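Local coordinates for protein ribulose bisphosphate carboxylase (Pyrococcus horikoshii, PDB 2D69) that probably catalyses the carboxylation of ribulose 1,5-bisphosphate to two molecules of 3-phosphoglycerate, serving an archaeal AMP degradation pathway as a type III Rubisco, at residues I293-A297 against R328-F332; I253-W258 against L298-A302; F199-R204 against M240-E244; G164-Y170 against P195-F199. Residue numbers count along the deposited sequence, not the author numbering.

In the fold
All four contacts belong to the catalytic alpha/beta barrel. Contacts 1 and 2 share helix 295-305: its start meets helix 323-334, and its next turn meets 253-258. Their centres are 12 Å apart, and they touch where Phe332 CE2 comes within 3.4 Å of Lys300 CA. Contacts 3 and 4, centres 13 Å apart, share Phe199 and join the first three barrel helices; contact 4 lies 36 Å from contact 1, centre to centre. Around the predicted active site, the side chain of Met295 (contact 1) is about 3 Å from that of the substrate-binding Arg279, Val254 (contact 2) about 5 Å from it, and Trp165 (contact 4) about 6 Å from the proton acceptor Lys160.

Contact 1 of 4, residues I293-A297 against R328-F332; sequences ITMLA and RINDF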
loop_
_atom_site.group_PDB
_atom_site.type_symbol
_atom_site.label_atom_id
_atom_site.label_comp_id
_atom_site.label_asym_id
_atom_site.label_seq_id
_atom_site.Cartn_x
_atom_site.Cartn_y
_atom_site.Cartn_z
ATOM N N ILE A 293 -0.036 -44.787 -4.154
ATOM C CA ILE A 293 0.407 -44.032 -5.309
ATOM C C ILE A 293 1.890 -44.336 -5.465
ATOM O O ILE A 293 2.630 -44.333 -4.480
ATOM C CB ILE A 293 0.193 -42.541 -5.064
ATOM C CG1 ILE A 293 -1.261 -42.219 -4.678
ATOM C CG2 ILE A 293 0.597 -41.711 -6.301
ATOM C CD1 ILE A 293 -1.404 -40.761 -4.262
ATOM N N THR A 294 2.336 -44.604 -6.690
ATOM C CA THR A 294 3.739 -44.960 -6.886
ATOM C C THR A 294 4.613 -43.735 -6.782
ATOM O O THR A 294 4.150 -42.620 -6.989
ATOM C CB THR A 294 3.968 -45.579 -8.250
ATOM O OG1 THR A 294 3.622 -44.619 -9.268
ATOM C CG2 THR A 294 3.078 -46.804 -8.479
ATOM N N MET A 295 5.897 -43.953 -6.484
ATOM C CA MET A 295 6.883 -42.889 -6.439
ATOM C C MET A 295 7.013 -42.243 -7.821
ATOM O O MET A 295 7.277 -41.055 -7.909
ATOM C CB MET A 295 8.276 -43.363 -5.937
ATOM C CG MET A 295 9.308 -42.216 -5.794
ATOM S SD MET A 295 8.777 -40.993 -4.556
ATOM C CE MET A 295 9.210 -39.486 -5.322
ATOM N N LEU A 296 6.804 -43.026 -8.884
ATOM C CA LEU A 296 6.870 -42.508 -10.253
ATOM C C LEU A 296 5.807 -41.409 -10.504
ATOM O O LEU A 296 6.106 -40.366 -11.095
ATOM C CB LEU A 296 6.692 -43.637 -11.260
ATOM C CG LEU A 296 6.510 -43.207 -12.729
ATOM C CD1 LEU A 296 7.756 -42.439 -13.159
ATOM C CD2 LEU A 296 6.305 -44.423 -13.629
ATOM N N ALA A 297 4.589 -41.638 -10.011
ATOM C CA ALA A 297 3.491 -40.692 -10.209
ATOM C C ALA A 297 3.704 -39.420 -9.400
ATOM O O ALA A 297 3.514 -38.312 -9.873
ATOM C CB ALA A 297 2.164 -41.336 -9.846
ATOM N N ARG A 328 13.672 -46.594 -13.415
ATOM C CA ARG A 328 12.523 -46.085 -14.139
ATOM C C ARG A 328 12.247 -44.619 -13.720
ATOM O O ARG A 328 12.094 -43.736 -14.576
ATOM C CB ARG A 328 11.282 -46.961 -13.893
ATOM C CG ARG A 328 10.045 -46.602 -14.748
ATOM C CD ARG A 328 8.757 -47.426 -14.450
ATOM N NE ARG A 328 9.103 -48.745 -13.927
ATOM C CZ ARG A 328 9.569 -49.766 -14.656
ATOM N NH1 ARG A 328 9.720 -49.636 -15.975
ATOM N NH2 ARG A 328 9.871 -50.933 -14.068
ATOM N N ILE A 329 12.238 -44.370 -12.415
ATOM C CA ILE A 329 11.977 -43.036 -11.928
ATOM C C ILE A 329 13.023 -42.053 -12.421
ATOM O O ILE A 329 12.657 -40.967 -12.897
ATOM C CB ILE A 329 11.854 -43.006 -10.426
ATOM C CG1 ILE A 329 10.644 -43.859 -10.024
ATOM C CG2 ILE A 329 11.644 -41.561 -9.932
ATOM C CD1 ILE A 329 10.599 -44.261 -8.597
ATOM N N ASN A 330 14.303 -42.400 -12.305
ATOM C CA ASN A 330 15.363 -41.471 -12.692
ATOM C C ASN A 330 15.312 -41.178 -14.184
ATOM O O ASN A 330 15.559 -40.041 -14.592
ATOM C CB ASN A 330 16.774 -42.010 -12.363
ATOM C CG ASN A 330 17.129 -41.975 -10.848
ATOM O OD1 ASN A 330 18.287 -42.228 -10.480
ATOM N ND2 ASN A 330 16.160 -41.696 -9.985
ATOM N N ASP A 331 15.026 -42.225 -14.982
ATOM C CA ASP A 331 14.934 -42.108 -16.427
ATOM C C ASP A 331 13.839 -41.114 -16.795
ATOM O O ASP A 331 14.030 -40.263 -17.636
ATOM C CB ASP A 331 14.615 -43.472 -17.095
ATOM C CG ASP A 331 15.837 -44.403 -17.166
ATOM O OD1 ASP A 331 15.663 -45.550 -17.632
ATOM O OD2 ASP A 331 16.984 -44.088 -16.771
ATOM N N PHE A 332 12.684 -41.258 -16.171
ATOM C CA PHE A 332 11.626 -40.272 -16.313
ATOM C C PHE A 332 12.068 -38.868 -15.897
ATOM O O PHE A 332 11.911 -37.927 -16.650
ATOM C CB PHE A 332 10.381 -40.641 -15.501
ATOM C CG PHE A 332 9.492 -39.475 -15.304
ATOM C CD1 PHE A 332 8.760 -38.973 -16.395
ATOM C CD2 PHE A 332 9.482 -38.770 -14.087
ATOM C CE1 PHE A 332 8.014 -37.799 -16.259
ATOM C CE2 PHE A 332 8.705 -37.609 -13.942
ATOM C CZ PHE A 332 7.969 -37.126 -15.037
#
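Leu296, Ile329 and Met295 make most of this meeting between the start of helix 295-305 and the middle of helix 323-334, successive outer helices of the catalytic barrel. Leu296 loses the most surface (93 Å²). Its CA lies 5.4 Å from the CA of Ile329, and its t,p rotamer spreads the methyls along the partner helix: CD2 reaches CD of Arg328 at 4.0 Å, while CD1 meets CB of Phe332, also at 4.0 Å. The side chain of Ile329 leaves sideways, but its end nears the opening turn of the other helix. Its CD1 packs against CB of Met295 at 3.6 Å and against the backbone N of Leu296 at 4.0 Å, with CG1 4.1 Å from CB of Leu296. The turn that receives it begins at the N-cap Thr294, whose OG1 accepts from N of Ala297 at 3.2 Å. Beyond the interface, the Phe332 ring meets Arg303 in a cation-pi contact, and Met295 touches Arg279, predicted to bind substrate. Across the two segments no hydrogen bond or salt bridge forms, so the close approach here rests on van der Waals contact and the burial of apolar surface, with Arg328 contributing only through its methylene carbons.

Contact 2 of 4, residues I253-W258 against L298-A302; sequences IVVAGW and LAKAA
Short helix 253-256 follows directly on barrel strand 248-252. Gly257 ends it with phi 104° and psi 165°, its N donating the last helical bond to O of Ile253 at 2.9 Å, and is also the N-cap of helix 258-271. This beta-alpha connection of the TIM barrel packs against a later barrel helix, 295-305, in which 298-302 is regular (Ala302 N to Leu298 O, 2.9 Å). The backbones stay apart: the nearest CA pairs are Ile253 with Ala302 at 8.5 Å and Val254 with Leu298 at 9.0 Å, so side chains fill the gap. Among the aliphatic contacts, Ile253 (p,t) points toward the helix and sets CD1 3.9 Å from CB of Ala302 and 4.2 Å from CD2 of Leu298 (t,t), while CG2 of Val254 lies 4.1 Å from CD1 of Leu298. The aromatic contacts belong to Trp258 (chi1 -66°, chi2 122°), which has the most surface buried. Its CH2 is 3.6 Å from CB of Ala301, 3.9 Å from CD2 of Leu298 and, at the ring edge, 3.8 Å from O of Leu298. Phe102 meets the same indole edge-to-face, and Val255 of a neighbouring subunit packs on it, placing the contact beside a subunit interface. No hydrogen bond crosses: cohesion comes from apolar burial, and the small side chains of Ala301 and Ala302 let the indole and isoleucine come close to the helix.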
loop_
_atom_site.group_PDB
_atom_site.type_symbol
_atom_site.label_atom_id
_atom_site.label_comp_id
_atom_site.label_asym_id
_atom_site.label_seq_id
_atom_site.Cartn_x
_atom_site.Cartn_y
_atom_site.Cartn_z
ATOM N N ILE A 253 7.888 -32.039 0.550
ATOM C CA ILE A 253 6.719 -31.763 -0.266
ATOM C C ILE A 253 5.544 -32.636 0.041
ATOM O O ILE A 253 4.448 -32.237 -0.241
ATOM C CB ILE A 253 6.996 -31.805 -1.791
ATOM C CG1 ILE A 253 7.313 -33.228 -2.284
ATOM C CG2 ILE A 253 8.104 -30.846 -2.167
ATOM C CD1 ILE A 253 7.380 -33.319 -3.739
ATOM N N VAL A 254 5.773 -33.821 0.564
ATOM C CA VAL A 254 4.654 -34.704 0.903
ATOM C C VAL A 254 3.979 -34.264 2.203
ATOM O O VAL A 254 2.759 -34.203 2.283
ATOM C CB VAL A 254 5.068 -36.202 0.964
ATOM C CG1 VAL A 254 3.814 -37.140 1.314
ATOM C CG2 VAL A 254 5.641 -36.604 -0.341
ATOM N N VAL A 255 4.763 -33.976 3.220
ATOM C CA VAL A 255 4.255 -33.461 4.476
ATOM C C VAL A 255 3.589 -32.081 4.267
ATOM O O VAL A 255 2.534 -31.813 4.782
ATOM C CB VAL A 255 5.420 -33.252 5.480
ATOM C CG1 VAL A 255 4.943 -32.631 6.711
ATOM C CG2 VAL A 255 6.161 -34.597 5.768
ATOM N N ALA A 256 4.230 -31.194 3.527
ATOM C CA ALA A 256 3.605 -29.900 3.223
ATOM C C ALA A 256 2.336 -29.971 2.349
ATOM O O ALA A 256 1.314 -29.303 2.601
ATOM C CB ALA A 256 4.606 -29.012 2.537
ATOM N N GLY A 257 2.446 -30.723 1.261
ATOM C CA GLY A 257 1.319 -31.027 0.400
ATOM C C GLY A 257 1.335 -30.217 -0.900
ATOM O O GLY A 257 2.045 -29.234 -1.040
ATOM N N TRP A 258 0.524 -30.673 -1.834
ATOM C CA TRP A 258 0.466 -30.152 -3.194
ATOM C C TRP A 258 0.044 -28.692 -3.313
ATOM O O TRP A 258 0.578 -27.959 -4.165
ATOM C CB TRP A 258 -0.513 -31.044 -4.035
ATOM C CG TRP A 258 -0.054 -32.435 -4.243
ATOM C CD1 TRP A 258 -0.724 -33.569 -3.887
ATOM C CD2 TRP A 258 1.175 -32.854 -4.807
ATOM N NE1 TRP A 258 0.041 -34.666 -4.169
ATOM C CE2 TRP A 258 1.198 -34.247 -4.776
ATOM C CE3 TRP A 258 2.259 -32.181 -5.380
ATOM C CZ2 TRP A 258 2.268 -34.985 -5.235
ATOM C CZ3 TRP A 258 3.289 -32.909 -5.870
ATOM C CH2 TRP A 258 3.308 -34.304 -5.778
ATOM N N LEU A 298 4.130 -39.606 -8.160
ATOM C CA LEU A 298 4.482 -38.512 -7.283
ATOM C C LEU A 298 5.553 -37.700 -7.931
ATOM O O LEU A 298 5.452 -36.494 -7.993
ATOM C CB LEU A 298 5.013 -39.046 -5.987
ATOM C CG LEU A 298 4.862 -38.278 -4.702
ATOM C CD1 LEU A 298 5.158 -39.229 -3.514
ATOM C CD2 LEU A 298 5.821 -37.120 -4.667
ATOM N N ALA A 299 6.568 -38.377 -8.442
ATOM C CA ALA A 299 7.692 -37.708 -9.066
ATOM C C ALA A 299 7.254 -36.913 -10.306
ATOM O O ALA A 299 7.821 -35.868 -10.611
ATOM C CB ALA A 299 8.761 -38.722 -9.461
ATOM N N LYS A 300 6.293 -37.453 -11.043
ATOM C CA LYS A 300 5.813 -36.819 -12.260
ATOM C C LYS A 300 5.064 -35.539 -11.906
ATOM O O LYS A 300 5.244 -34.510 -12.526
ATOM C CB LYS A 300 4.914 -37.787 -13.042
ATOM C CG LYS A 300 4.262 -37.230 -14.284
ATOM C CD LYS A 300 3.690 -38.331 -15.165
ATOM C CE LYS A 300 4.679 -38.926 -16.181
ATOM N NZ LYS A 300 4.057 -40.175 -16.865
ATOM N N ALA A 301 4.149 -35.632 -10.955
ATOM C CA ALA A 301 3.515 -34.425 -10.432
ATOM C C ALA A 301 4.539 -33.393 -9.983
ATOM O O ALA A 301 4.417 -32.201 -10.304
ATOM C CB ALA A 301 2.576 -34.772 -9.310
ATOM N N ALA A 302 5.562 -33.828 -9.241
ATOM C CA ALA A 302 6.468 -32.877 -8.654
ATOM C C ALA A 302 7.298 -32.206 -9.765
ATOM O O ALA A 302 7.629 -31.010 -9.645
ATOM C CB ALA A 302 7.391 -33.574 -7.600
#

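Contact 3 of 4, residues F199-R204 against M240-E244; sequences FEERVR and MVANE
This is side-by-side helix packing on the outside of the barrel, joining the first turns of helix 199-217 to the C-terminal part of helix 231-244; strand 222-224 lies between them in sequence. The short helical segments run nearly parallel, at -19° with their axes 9.9 Å apart. CA atoms pair as Glu200 with Met240 (7.2 Å), Val203 with Val241 (6.5 Å) and Arg204 with Glu244 (6.9 Å). Met240 (m,t,t) points toward the partner and loses the most surface. Its SD sits at the edge of the Phe199 ring, 4.0 Å from CD1 of Phe199, 5.3 Å from the centroid and 78° off the normal, a Met-aromatic contact, while its CE lies 3.7 Å from OE2 of Glu200. The Phe199 ring (chi1 -171°) brings CZ to 3.8 Å from CG2 of Val241. CG2 of Val203 is 4.2 Å from O of Met240. Glu244 folds its side chain (chi2 65°) against the other helix, CG 3.6 Å from O of Val203 and OE2 4.1 Å from CA of Arg204, without a hydrogen bond. In Arg204, NH2 forms a salt bridge with OE1 of Glu200 at 3.4 Å, and NH1 one with Glu269 of a neighbouring subunit. Near-parallel packing of consecutive helices, each following a barrel strand, is what the repeated beta-alpha units of a TIM barrel produce, here the second and third.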
loop_
_atom_site.group_PDB
_atom_site.type_symbol
_atom_site.label_atom_id
_atom_site.label_comp_id
_atom_site.label_asym_id
_atom_site.label_seq_id
_atom_site.Cartn_x
_atom_site.Cartn_y
_atom_site.Cartn_z
ATOM N N PHE A 199 15.413 -19.895 12.429
ATOM C CA PHE A 199 15.606 -19.891 11.005
ATOM C C PHE A 199 16.317 -18.630 10.539
ATOM O O PHE A 199 17.362 -18.697 9.843
ATOM C CB PHE A 199 14.269 -20.064 10.225
ATOM C CG PHE A 199 14.504 -20.264 8.766
ATOM C CD1 PHE A 199 14.680 -19.153 7.892
ATOM C CD2 PHE A 199 14.713 -21.547 8.272
ATOM C CE1 PHE A 199 15.005 -19.343 6.540
ATOM C CE2 PHE A 199 14.987 -21.732 6.918
ATOM C CZ PHE A 199 15.191 -20.629 6.052
ATOM N N GLU A 200 15.827 -17.467 10.944
ATOM C CA GLU A 200 16.479 -16.230 10.421
ATOM C C GLU A 200 17.894 -15.989 10.893
ATOM O O GLU A 200 18.772 -15.327 10.190
ATOM C CB GLU A 200 15.606 -14.982 10.662
ATOM C CG GLU A 200 16.103 -13.815 9.746
ATOM C CD GLU A 200 15.126 -12.652 9.606
ATOM O OE1 GLU A 200 15.372 -11.784 8.725
ATOM O OE2 GLU A 200 14.130 -12.607 10.374
ATOM N N GLU A 201 18.166 -16.463 12.101
ATOM C CA GLU A 201 19.534 -16.414 12.647
ATOM C C GLU A 201 20.429 -17.392 11.892
ATOM O O GLU A 201 21.542 -17.073 11.546
ATOM C CB GLU A 201 19.524 -16.700 14.145
ATOM C CG GLU A 201 18.808 -15.626 14.965
ATOM C CD GLU A 201 18.702 -15.954 16.464
ATOM O OE1 GLU A 201 17.814 -15.308 17.109
ATOM O OE2 GLU A 201 19.498 -16.821 16.986
ATOM N N ARG A 202 19.907 -18.571 11.580
ATOM C CA ARG A 202 20.650 -19.533 10.775
ATOM C C ARG A 202 20.954 -18.982 9.368
ATOM O O ARG A 202 22.120 -19.030 8.936
ATOM C CB ARG A 202 19.886 -20.835 10.653
ATOM C CG ARG A 202 20.735 -21.956 10.099
ATOM C CD ARG A 202 20.136 -23.294 10.383
ATOM N NE ARG A 202 19.068 -23.696 9.470
ATOM C CZ ARG A 202 17.797 -23.839 9.838
ATOM N NH1 ARG A 202 17.402 -23.489 11.057
ATOM N NH2 ARG A 202 16.944 -24.354 8.982
ATOM N N VAL A 203 19.967 -18.389 8.679
ATOM C CA VAL A 203 20.280 -17.802 7.360
ATOM C C VAL A 203 21.325 -16.728 7.409
ATOM O O VAL A 203 22.249 -16.698 6.591
ATOM C CB VAL A 203 19.060 -17.302 6.488
ATOM C CG1 VAL A 203 17.801 -18.044 6.767
ATOM C CG2 VAL A 203 18.831 -15.843 6.591
ATOM N N ARG A 204 21.205 -15.796 8.331
ATOM C CA ARG A 204 22.242 -14.750 8.432
ATOM C C ARG A 204 23.607 -15.344 8.599
ATOM O O ARG A 204 24.587 -14.923 7.926
ATOM C CB ARG A 204 21.947 -13.821 9.578
ATOM C CG ARG A 204 20.702 -12.977 9.346
ATOM C CD ARG A 204 20.370 -12.158 10.572
ATOM N NE ARG A 204 19.073 -11.552 10.563
ATOM C CZ ARG A 204 18.257 -11.499 11.623
ATOM N NH1 ARG A 204 18.546 -12.104 12.799
ATOM N NH2 ARG A 204 17.101 -10.875 11.478
ATOM N N MET A 240 13.682 -14.718 2.870
ATOM C CA MET A 240 14.929 -14.518 3.646
ATOM C C MET A 240 16.150 -15.184 3.010
ATOM O O MET A 240 17.238 -14.599 2.960
ATOM C CB MET A 240 14.799 -14.983 5.083
ATOM C CG MET A 240 13.794 -14.213 5.945
ATOM S SD MET A 240 13.511 -15.335 7.379
ATOM C CE MET A 240 11.970 -14.633 8.128
ATOM N N VAL A 241 15.942 -16.373 2.448
ATOM C CA VAL A 241 17.026 -17.095 1.789
ATOM C C VAL A 241 17.501 -16.277 0.577
ATOM O O VAL A 241 18.691 -15.939 0.475
ATOM C CB VAL A 241 16.558 -18.570 1.429
ATOM C CG1 VAL A 241 17.641 -19.277 0.527
ATOM C CG2 VAL A 241 16.357 -19.370 2.691
ATOM N N ALA A 242 16.576 -15.859 -0.292
ATOM C CA ALA A 242 16.894 -15.108 -1.540
ATOM C C ALA A 242 17.596 -13.806 -1.184
ATOM O O ALA A 242 18.592 -13.394 -1.807
ATOM C CB ALA A 242 15.641 -14.818 -2.316
ATOM N N ASN A 243 17.096 -13.172 -0.134
ATOM C CA ASN A 243 17.672 -11.943 0.354
ATOM C C ASN A 243 19.089 -12.052 0.802
ATOM O O ASN A 243 19.865 -11.121 0.665
ATOM C CB ASN A 243 16.865 -11.428 1.537
ATOM C CG ASN A 243 16.422 -10.104 1.294
ATOM O OD1 ASN A 243 15.312 -9.934 0.695
ATOM N ND2 ASN A 243 17.310 -9.096 1.582
ATOM N N GLU A 244 19.432 -13.204 1.334
ATOM C CA GLU A 244 20.784 -13.461 1.774
ATOM C C GLU A 244 21.714 -13.936 0.656
ATOM O O GLU A 244 22.904 -14.084 0.888
ATOM C CB GLU A 244 20.765 -14.420 2.980
ATOM C CG GLU A 244 21.829 -14.152 4.037
ATOM C CD GLU A 244 21.687 -12.817 4.761
ATOM O OE1 GLU A 244 20.579 -12.318 4.928
ATOM O OE2 GLU A 244 22.707 -12.268 5.178
#

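Contact 4 of 4, residues G164-Y170 against P195-F199; sequences GWSVEEY and PFNRF
Segment 164-170 passes from a loop, with Gly164 at phi 112°, into helix 167-179; segment 195-199 is an irregular loop leading to helix 199-217, with Arg198 as N-cap. Their closest CA atoms are those of Ser166 and Asn197, 5.1 Å apart. Ser166 and Glu169 close a capping box: N of Glu169 donates to OG of Ser166 at 3.1 Å, and N of Ser166 to OE1 of Glu169 at 2.9 Å. Asn197 (chi1 -154°) points toward this helix start and its ND2 donates to O of Trp165 at 2.8 Å; its OD1 lies 3.4 Å from CG2 of Val167 and probably accepts from NH1 of Arg202. CA of Ser166 makes a CA-H...O contact with O of Phe196 at 3.4 Å. A water donates to O of Phe196 (2.7 Å). The Phe196 ring (chi1 50°) places its edge, CD1, 3.5 Å from O of Trp165. Here the first two strand-to-helix loops of a TIM barrel meet, at the barrel end that in this fold carries the active site.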
loop_
_atom_site.group_PDB
_atom_site.type_symbol
_atom_site.label_atom_id
_atom_site.label_comp_id
_atom_site.label_asym_id
_atom_site.label_seq_id
_atom_site.Cartn_x
_atom_site.Cartn_y
_atom_site.Cartn_z
ATOM N N GLY A 164 19.572 -30.689 16.997
ATOM C CA GLY A 164 20.101 -30.239 18.268
ATOM C C GLY A 164 21.128 -29.152 18.150
ATOM O O GLY A 164 21.591 -28.586 19.134
ATOM N N TRP A 165 21.564 -28.888 16.943
ATOM C CA TRP A 165 22.597 -27.873 16.702
ATOM C C TRP A 165 22.143 -26.415 16.965
ATOM O O TRP A 165 21.086 -25.978 16.471
ATOM C CB TRP A 165 22.996 -27.914 15.223
ATOM C CG TRP A 165 23.403 -29.249 14.686
ATOM C CD1 TRP A 165 22.601 -30.161 14.130
ATOM C CD2 TRP A 165 24.729 -29.774 14.615
ATOM N NE1 TRP A 165 23.322 -31.247 13.720
ATOM C CE2 TRP A 165 24.641 -31.043 14.018
ATOM C CE3 TRP A 165 25.968 -29.309 15.009
ATOM C CZ2 TRP A 165 25.742 -31.852 13.798
ATOM C CZ3 TRP A 165 27.096 -30.111 14.767
ATOM C CH2 TRP A 165 26.963 -31.367 14.174
ATOM N N SER A 166 22.982 -25.668 17.682
ATOM C CA SER A 166 22.941 -24.210 17.704
ATOM C C SER A 166 23.476 -23.610 16.399
ATOM O O SER A 166 24.179 -24.245 15.619
ATOM C CB SER A 166 23.788 -23.646 18.865
ATOM O OG SER A 166 25.160 -23.623 18.526
ATOM N N VAL A 167 23.150 -22.350 16.208
ATOM C CA VAL A 167 23.514 -21.655 14.998
ATOM C C VAL A 167 25.020 -21.714 14.857
ATOM O O VAL A 167 25.532 -22.036 13.785
ATOM C CB VAL A 167 22.939 -20.199 15.006
ATOM C CG1 VAL A 167 23.454 -19.412 13.898
ATOM C CG2 VAL A 167 21.374 -20.279 14.940
ATOM N N GLU A 168 25.731 -21.467 15.947
ATOM C CA GLU A 168 27.193 -21.449 15.924
ATOM C C GLU A 168 27.794 -22.827 15.621
ATOM O O GLU A 168 28.745 -22.950 14.884
ATOM C CB GLU A 168 27.740 -20.960 17.272
ATOM C CG GLU A 168 29.248 -20.733 17.280
ATOM C CD GLU A 168 29.723 -19.857 16.111
ATOM O OE1 GLU A 168 30.783 -20.146 15.505
ATOM O OE2 GLU A 168 29.019 -18.879 15.768
ATOM N N GLU A 169 27.208 -23.869 16.197
ATOM C CA GLU A 169 27.749 -25.216 16.035
ATOM C C GLU A 169 27.475 -25.636 14.591
ATOM O O GLU A 169 28.282 -26.299 13.959
ATOM C CB GLU A 169 27.095 -26.189 17.009
ATOM C CG GLU A 169 27.383 -26.001 18.500
ATOM C CD GLU A 169 26.360 -26.710 19.415
ATOM O OE1 GLU A 169 25.197 -26.927 19.034
ATOM O OE2 GLU A 169 26.703 -27.076 20.547
ATOM N N TYR A 170 26.320 -25.223 14.050
ATOM C CA TYR A 170 25.968 -25.589 12.690
ATOM C C TYR A 170 26.910 -24.878 11.715
ATOM O O TYR A 170 27.353 -25.478 10.756
ATOM C CB TYR A 170 24.531 -25.222 12.377
ATOM C CG TYR A 170 23.819 -26.099 11.393
ATOM C CD1 TYR A 170 23.545 -27.421 11.708
ATOM C CD2 TYR A 170 23.370 -25.609 10.159
ATOM C CE1 TYR A 170 22.866 -28.256 10.841
ATOM C CE2 TYR A 170 22.639 -26.463 9.275
ATOM C CZ TYR A 170 22.406 -27.786 9.640
ATOM O OH TYR A 170 21.671 -28.683 8.856
ATOM N N PRO A 195 14.181 -22.645 19.171
ATOM C CA PRO A 195 14.699 -21.576 20.048
ATOM C C PRO A 195 16.200 -21.428 19.994
ATOM O O PRO A 195 16.707 -20.264 19.932
ATOM C CB PRO A 195 14.279 -22.022 21.460
ATOM C CG PRO A 195 13.153 -22.964 21.266
ATOM C CD PRO A 195 13.363 -23.617 19.939
ATOM N N PHE A 196 16.885 -22.576 19.913
ATOM C CA PHE A 196 18.359 -22.630 19.908
ATOM C C PHE A 196 18.916 -22.521 18.475
ATOM O O PHE A 196 20.105 -22.416 18.279
ATOM C CB PHE A 196 18.889 -23.913 20.612
ATOM C CG PHE A 196 18.248 -25.168 20.135
ATOM C CD1 PHE A 196 18.709 -25.809 19.003
ATOM C CD2 PHE A 196 17.143 -25.687 20.806
ATOM C CE1 PHE A 196 18.067 -26.967 18.527
ATOM C CE2 PHE A 196 16.503 -26.837 20.361
ATOM C CZ PHE A 196 16.952 -27.482 19.221
ATOM N N ASN A 197 18.045 -22.622 17.477
ATOM C CA ASN A 197 18.437 -22.433 16.073
ATOM C C ASN A 197 17.299 -21.818 15.262
ATOM O O ASN A 197 16.618 -22.484 14.484
ATOM C CB ASN A 197 18.902 -23.759 15.419
ATOM C CG ASN A 197 19.863 -23.549 14.262
ATOM O OD1 ASN A 197 19.590 -22.760 13.379
ATOM N ND2 ASN A 197 21.014 -24.244 14.279
ATOM N N ARG A 198 17.105 -20.524 15.440
ATOM C CA ARG A 198 16.062 -19.802 14.748
ATOM C C ARG A 198 16.405 -19.641 13.285
ATOM O O ARG A 198 17.519 -19.218 12.963
ATOM C CB ARG A 198 15.841 -18.401 15.359
ATOM C CG ARG A 198 14.806 -18.345 16.439
ATOM C CD ARG A 198 14.435 -16.919 16.964
ATOM N NE ARG A 198 13.620 -16.089 16.065
ATOM C CZ ARG A 198 14.079 -15.050 15.359
ATOM N NH1 ARG A 198 15.345 -14.695 15.442
ATOM N NH2 ARG A 198 13.261 -14.338 14.603
ATOM N N PHE A 199 15.413 -19.895 12.429
ATOM C CA PHE A 199 15.606 -19.891 11.005
ATOM C C PHE A 199 16.317 -18.630 10.539
ATOM O O PHE A 199 17.362 -18.697 9.843
ATOM C CB PHE A 199 14.269 -20.064 10.225
ATOM C CG PHE A 199 14.504 -20.264 8.766
ATOM C CD1 PHE A 199 14.680 -19.153 7.892
ATOM C CD2 PHE A 199 14.713 -21.547 8.272
ATOM C CE1 PHE A 199 15.005 -19.343 6.540
ATOM C CE2 PHE A 199 14.987 -21.732 6.918
ATOM C CZ PHE A 199 15.191 -20.629 6.052
HETATM O O HOH W 1 21.876 -20.362 18.587
#